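Long-range contact in T-cell surface glycoprotein CD1A1 antigen (Gallus gallus, PDB 3JVG), which probably binds lipid antigens in a groove of its MHC class I-like ectodomain and displays them at the cell surface to T cells: residues A[85-97]-A[107-119]. Numbering follows the deposited sequence. Where two conformers were deposited one is given.
Sequences VPYPFVFQSSIGC and TFFDIAYEGQNFL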
loop_
_atom_site.group_PDB
_atom_site.type_symbol
_atom_site.label_atom_id
_atom_site.label_comp_id
_atom_site.label_asym_id
_atom_site.label_seq_id
_atom_site.Cartn_x
_atom_site.Cartn_y
_atom_site.Cartn_z
ATOM N N VAL A 85 3.841 -19.342 -23.112
ATOM C CA VAL A 85 4.413 -18.840 -21.858
ATOM C C VAL A 85 4.059 -19.729 -20.655
ATOM O O VAL A 85 2.883 -20.019 -20.429
ATOM C CB VAL A 85 4.008 -17.383 -21.604
ATOM C CG1 VAL A 85 4.151 -17.029 -20.126
ATOM C CG2 VAL A 85 4.865 -16.444 -22.445
ATOM N N PRO A 86 5.086 -20.160 -19.892
ATOM C CA PRO A 86 4.947 -21.201 -18.873
ATOM C C PRO A 86 4.491 -20.728 -17.504
ATOM O O PRO A 86 4.836 -19.643 -17.060
ATOM C CB PRO A 86 6.370 -21.760 -18.747
ATOM C CG PRO A 86 7.253 -20.612 -19.080
ATOM C CD PRO A 86 6.498 -19.746 -20.064
ATOM N N TYR A 87 3.765 -21.602 -16.827
ATOM C CA TYR A 87 3.239 -21.355 -15.492
ATOM C C TYR A 87 4.428 -21.514 -14.584
ATOM O O TYR A 87 5.373 -22.134 -15.015
ATOM C CB TYR A 87 2.087 -22.353 -15.247
ATOM C CG TYR A 87 0.923 -22.042 -16.207
ATOM C CD1 TYR A 87 0.187 -20.876 -16.037
ATOM C CD2 TYR A 87 0.603 -22.865 -17.316
ATOM C CE1 TYR A 87 -0.854 -20.523 -16.898
ATOM C CE2 TYR A 87 -0.465 -22.521 -18.212
ATOM C CZ TYR A 87 -1.204 -21.334 -17.992
ATOM O OH TYR A 87 -2.276 -20.865 -18.802
ATOM N N PRO A 88 4.456 -20.882 -13.379
ATOM C CA PRO A 88 3.598 -19.827 -12.765
ATOM C C PRO A 88 3.971 -18.371 -13.161
ATOM O O PRO A 88 5.126 -18.061 -13.456
ATOM C CB PRO A 88 3.789 -20.050 -11.265
ATOM C CG PRO A 88 5.214 -20.550 -11.170
ATOM C CD PRO A 88 5.477 -21.362 -12.427
ATOM N N PHE A 89 2.981 -17.498 -13.208
ATOM C CA PHE A 89 3.241 -16.092 -13.488
ATOM C C PHE A 89 2.127 -15.241 -12.905
ATOM O O PHE A 89 1.084 -15.762 -12.496
ATOM C CB PHE A 89 3.416 -15.821 -14.993
ATOM C CG PHE A 89 2.286 -16.321 -15.838
ATOM C CD1 PHE A 89 1.092 -15.629 -15.909
ATOM C CD2 PHE A 89 2.419 -17.493 -16.566
ATOM C CE1 PHE A 89 0.042 -16.123 -16.692
ATOM C CE2 PHE A 89 1.374 -17.976 -17.362
ATOM C CZ PHE A 89 0.190 -17.291 -17.421
ATOM N N VAL A 90 2.355 -13.931 -12.879
ATOM C CA VAL A 90 1.394 -13.042 -12.297
ATOM C C VAL A 90 1.030 -11.857 -13.180
ATOM O O VAL A 90 1.920 -11.220 -13.804
ATOM C CB VAL A 90 1.654 -12.738 -10.722
ATOM C CG1 VAL A 90 2.834 -13.459 -10.133
ATOM C CG2 VAL A 90 1.470 -11.262 -10.272
ATOM N N PHE A 91 -0.265 -11.618 -13.258
ATOM C CA PHE A 91 -0.804 -10.418 -13.858
ATOM C C PHE A 91 -1.396 -9.561 -12.765
ATOM O O PHE A 91 -1.887 -10.097 -11.754
ATOM C CB PHE A 91 -1.869 -10.726 -14.888
ATOM C CG PHE A 91 -1.344 -11.056 -16.221
ATOM C CD1 PHE A 91 -1.074 -12.372 -16.557
ATOM C CD2 PHE A 91 -1.129 -10.050 -17.154
ATOM C CE1 PHE A 91 -0.555 -12.715 -17.850
ATOM C CE2 PHE A 91 -0.650 -10.331 -18.455
ATOM C CZ PHE A 91 -0.352 -11.681 -18.815
ATOM N N GLN A 92 -1.299 -8.248 -12.974
ATOM C CA GLN A 92 -1.977 -7.255 -12.185
ATOM C C GLN A 92 -2.698 -6.208 -13.048
ATOM O O GLN A 92 -2.292 -5.938 -14.224
ATOM C CB GLN A 92 -0.972 -6.590 -11.215
ATOM C CG GLN A 92 -0.221 -7.565 -10.298
ATOM C CD GLN A 92 1.103 -6.971 -9.824
ATOM O OE1 GLN A 92 2.127 -7.192 -10.466
ATOM N NE2 GLN A 92 1.062 -6.114 -8.782
ATOM N N SER A 93 -3.769 -5.630 -12.485
ATOM C CA SER A 93 -4.419 -4.449 -13.076
ATOM C C SER A 93 -4.565 -3.371 -12.059
ATOM O O SER A 93 -4.846 -3.673 -10.908
ATOM C CB SER A 93 -5.881 -4.677 -13.553
ATOM O OG SER A 93 -6.106 -5.929 -14.067
ATOM N N SER A 94 -4.496 -2.122 -12.527
ATOM C CA SER A 94 -4.741 -0.924 -11.714
ATOM C C SER A 94 -5.650 -0.090 -12.591
ATOM O O SER A 94 -5.277 0.241 -13.734
ATOM C CB SER A 94 -3.426 -0.219 -11.456
ATOM O OG SER A 94 -3.552 0.966 -10.685
ATOM N N ILE A 95 -6.860 0.234 -12.095
ATOM C CA ILE A 95 -7.851 0.873 -12.939
ATOM C C ILE A 95 -8.542 1.940 -12.140
ATOM O O ILE A 95 -8.950 1.668 -10.984
ATOM C CB ILE A 95 -8.951 -0.148 -13.393
ATOM C CG1 ILE A 95 -8.328 -1.401 -14.032
ATOM C CG2 ILE A 95 -9.844 0.468 -14.468
ATOM C CD1 ILE A 95 -9.413 -2.442 -14.516
ATOM N N GLY A 96 -8.714 3.128 -12.719
ATOM C CA GLY A 96 -9.343 4.194 -11.936
ATOM C C GLY A 96 -9.297 5.586 -12.541
ATOM O O GLY A 96 -9.063 5.725 -13.735
ATOM N N CYS A 97 -9.487 6.612 -11.705
ATOM C CA CYS A 97 -9.480 7.977 -12.169
ATOM C C CYS A 97 -9.127 8.844 -11.013
ATOM O O CYS A 97 -9.306 8.430 -9.856
ATOM C CB CYS A 97 -10.843 8.402 -12.753
ATOM S SG CYS A 97 -12.243 8.193 -11.567
ATOM N N THR A 107 -7.310 9.557 -16.002
ATOM C CA THR A 107 -7.809 8.197 -15.943
ATOM C C THR A 107 -6.633 7.272 -16.135
ATOM O O THR A 107 -5.618 7.673 -16.701
ATOM C CB THR A 107 -8.861 7.862 -17.070
ATOM O OG1 THR A 107 -8.227 7.965 -18.369
ATOM C CG2 THR A 107 -10.080 8.716 -16.960
ATOM N N PHE A 108 -6.756 6.033 -15.660
ATOM C CA PHE A 108 -5.696 5.068 -15.862
ATOM C C PHE A 108 -6.265 3.688 -15.984
ATOM O O PHE A 108 -7.264 3.359 -15.320
ATOM C CB PHE A 108 -4.637 5.118 -14.739
ATOM C CG PHE A 108 -5.203 5.058 -13.326
ATOM C CD1 PHE A 108 -5.589 6.206 -12.677
ATOM C CD2 PHE A 108 -5.266 3.843 -12.640
ATOM C CE1 PHE A 108 -6.083 6.166 -11.386
ATOM C CE2 PHE A 108 -5.717 3.768 -11.329
ATOM C CZ PHE A 108 -6.167 4.945 -10.689
ATOM N N PHE A 109 -5.659 2.882 -16.853
ATOM C CA PHE A 109 -6.051 1.482 -16.914
ATOM C C PHE A 109 -4.789 0.795 -17.447
ATOM O O PHE A 109 -4.486 0.878 -18.642
ATOM C CB PHE A 109 -7.277 1.294 -17.845
ATOM C CG PHE A 109 -7.805 -0.151 -17.972
ATOM C CD1 PHE A 109 -8.979 -0.381 -18.704
ATOM C CD2 PHE A 109 -7.193 -1.229 -17.354
ATOM C CE1 PHE A 109 -9.530 -1.673 -18.836
ATOM C CE2 PHE A 109 -7.698 -2.514 -17.481
ATOM C CZ PHE A 109 -8.886 -2.747 -18.240
ATOM N N ASP A 110 -4.049 0.192 -16.503
ATOM C CA ASP A 110 -2.788 -0.456 -16.761
ATOM C C ASP A 110 -2.855 -1.927 -16.339
ATOM O O ASP A 110 -3.452 -2.290 -15.294
ATOM C CB ASP A 110 -1.654 0.212 -15.977
ATOM C CG ASP A 110 -1.390 1.642 -16.434
ATOM O OD1 ASP A 110 -2.056 2.548 -15.924
ATOM O OD2 ASP A 110 -0.468 1.862 -17.271
ATOM N N ILE A 111 -2.232 -2.758 -17.160
ATOM C CA ILE A 111 -1.981 -4.133 -16.849
ATOM C C ILE A 111 -0.482 -4.396 -16.722
ATOM O O ILE A 111 0.354 -3.925 -17.531
ATOM C CB ILE A 111 -2.698 -5.011 -17.837
ATOM C CG1 ILE A 111 -4.231 -4.684 -17.729
ATOM C CG2 ILE A 111 -2.364 -6.457 -17.600
ATOM C CD1 ILE A 111 -5.054 -5.197 -18.820
ATOM N N ALA A 112 -0.140 -5.102 -15.637
ATOM C CA ALA A 112 1.216 -5.503 -15.462
ATOM C C ALA A 112 1.370 -7.011 -15.657
ATOM O O ALA A 112 0.419 -7.815 -15.471
ATOM C CB ALA A 112 1.772 -5.048 -14.081
ATOM N N TYR A 113 2.603 -7.365 -16.008
ATOM C CA TYR A 113 2.973 -8.748 -16.235
ATOM C C TYR A 113 4.357 -8.905 -15.690
ATOM O O TYR A 113 5.246 -8.106 -15.978
ATOM C CB TYR A 113 2.909 -9.119 -17.727
ATOM C CG TYR A 113 3.500 -10.467 -18.002
ATOM C CD1 TYR A 113 2.933 -11.643 -17.443
ATOM C CD2 TYR A 113 4.656 -10.579 -18.768
ATOM C CE1 TYR A 113 3.494 -12.889 -17.681
ATOM C CE2 TYR A 113 5.258 -11.829 -19.011
ATOM C CZ TYR A 113 4.673 -12.977 -18.470
ATOM O OH TYR A 113 5.281 -14.173 -18.745
ATOM N N GLU A 114 4.529 -9.935 -14.882
ATOM C CA GLU A 114 5.727 -10.155 -14.088
ATOM C C GLU A 114 6.190 -8.851 -13.460
ATOM O O GLU A 114 7.356 -8.537 -13.530
ATOM C CB GLU A 114 6.849 -10.840 -14.898
ATOM C CG GLU A 114 6.622 -12.398 -15.185
ATOM C CD GLU A 114 6.381 -13.324 -13.879
ATOM O OE1 GLU A 114 7.267 -14.239 -13.670
ATOM O OE2 GLU A 114 5.347 -13.182 -13.098
ATOM N N GLY A 115 5.270 -8.087 -12.855
ATOM C CA GLY A 115 5.650 -6.863 -12.130
ATOM C C GLY A 115 6.122 -5.674 -12.961
ATOM O O GLY A 115 6.746 -4.775 -12.433
ATOM N N GLN A 116 5.808 -5.649 -14.256
ATOM C CA GLN A 116 6.186 -4.508 -15.088
ATOM C C GLN A 116 5.045 -4.125 -15.982
ATOM O O GLN A 116 4.320 -4.987 -16.386
ATOM C CB GLN A 116 7.345 -4.900 -16.046
ATOM C CG GLN A 116 8.708 -5.137 -15.402
ATOM C CD GLN A 116 9.192 -3.959 -14.582
ATOM O OE1 GLN A 116 9.062 -2.786 -14.977
ATOM N NE2 GLN A 116 9.778 -4.265 -13.421
ATOM N N ASN A 117 4.896 -2.832 -16.304
ATOM C CA ASN A 117 3.842 -2.345 -17.220
ATOM C C ASN A 117 3.842 -3.247 -18.426
ATOM O O ASN A 117 4.885 -3.495 -18.992
ATOM C CB ASN A 117 4.154 -0.924 -17.678
ATOM C CG ASN A 117 4.131 0.052 -16.541
ATOM O OD1 ASN A 117 3.407 -0.175 -15.562
ATOM N ND2 ASN A 117 4.881 1.146 -16.654
ATOM N N PHE A 118 2.670 -3.723 -18.813
ATOM C CA PHE A 118 2.557 -4.643 -19.915
ATOM C C PHE A 118 1.568 -4.099 -20.983
ATOM O O PHE A 118 1.799 -4.199 -22.206
ATOM C CB PHE A 118 2.135 -5.986 -19.304
ATOM C CG PHE A 118 1.762 -7.043 -20.307
ATOM C CD1 PHE A 118 2.742 -7.829 -20.920
ATOM C CD2 PHE A 118 0.441 -7.285 -20.571
ATOM C CE1 PHE A 118 2.403 -8.840 -21.821
ATOM C CE2 PHE A 118 0.049 -8.304 -21.457
ATOM C CZ PHE A 118 1.047 -9.101 -22.093
ATOM N N LEU A 119 0.472 -3.505 -20.532
ATOM C CA LEU A 119 -0.486 -2.907 -21.446
ATOM C C LEU A 119 -1.053 -1.665 -20.785
ATOM O O LEU A 119 -1.269 -1.654 -19.576
ATOM C CB LEU A 119 -1.566 -3.915 -21.705
ATOM C CG LEU A 119 -2.127 -4.347 -23.022
ATOM C CD1 LEU A 119 -1.171 -4.290 -24.239
ATOM C CD2 LEU A 119 -2.807 -5.747 -22.826
HETATM O O HOH W 1 2.678 -8.775 -12.766
#
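Val90 O is gripped twice: by Glu114 N at 3.1 Å, and by a water that donates to it. The same water donates to Gln92 OE1 and accepts from Gly115 N, so it ties the type I' turn of 113-116 to strand 89-97. Glu114 also reaches back with its side chain. In the conformer given, Glu114 OE2 accepts from Val90 N at 3.1 Å, from above the carboxylate plane; a second conformer was deposited, so this link is less certain. Beyond this end the strands run antiparallel in regular register. Gln92 pairs with Ala112, Ser94 with Asp110 and Gly96 with Phe108, each by two backbone bonds; the shortest is Ala112 N to Gln92 O, 2.7 Å.

The side chains divide between two faces. On one, the CE2 corner of Phe91 points at the face of Phe118, edge-to-face, with Phe91 CE2 to Phe118 CE2 at 3.7 Å. Tyr113 CD1 lies over a face of Phe91, the two ring planes tilted by 36°. Further along, Ile95 lays CD1 over the Phe109 ring as a CH-pi contact, 3.9 Å from the centroid. Helices 58-82 and 148-172 cover this face, and the disulfide of Cys97 to Cys162 fastens the strand to the second helix. On the other face, Phe108 CG sits between its own backbone N and carbonyl carbon (chi1 51°), which lays the ring over Gly96. Gly96 CA is 3.8 Å from the centroid of the Phe108 ring, a CH-pi contact.

The hairpin is thus part of the MHC-I-like platform. Its aromatic and aliphatic face is consistent with the floor of an apolar, lipid-binding groove. Its opposite face meets the chain of another protein by hydrogen bonds of Gln92 and by packing of Ala112 and Asp110 on aromatic side chains.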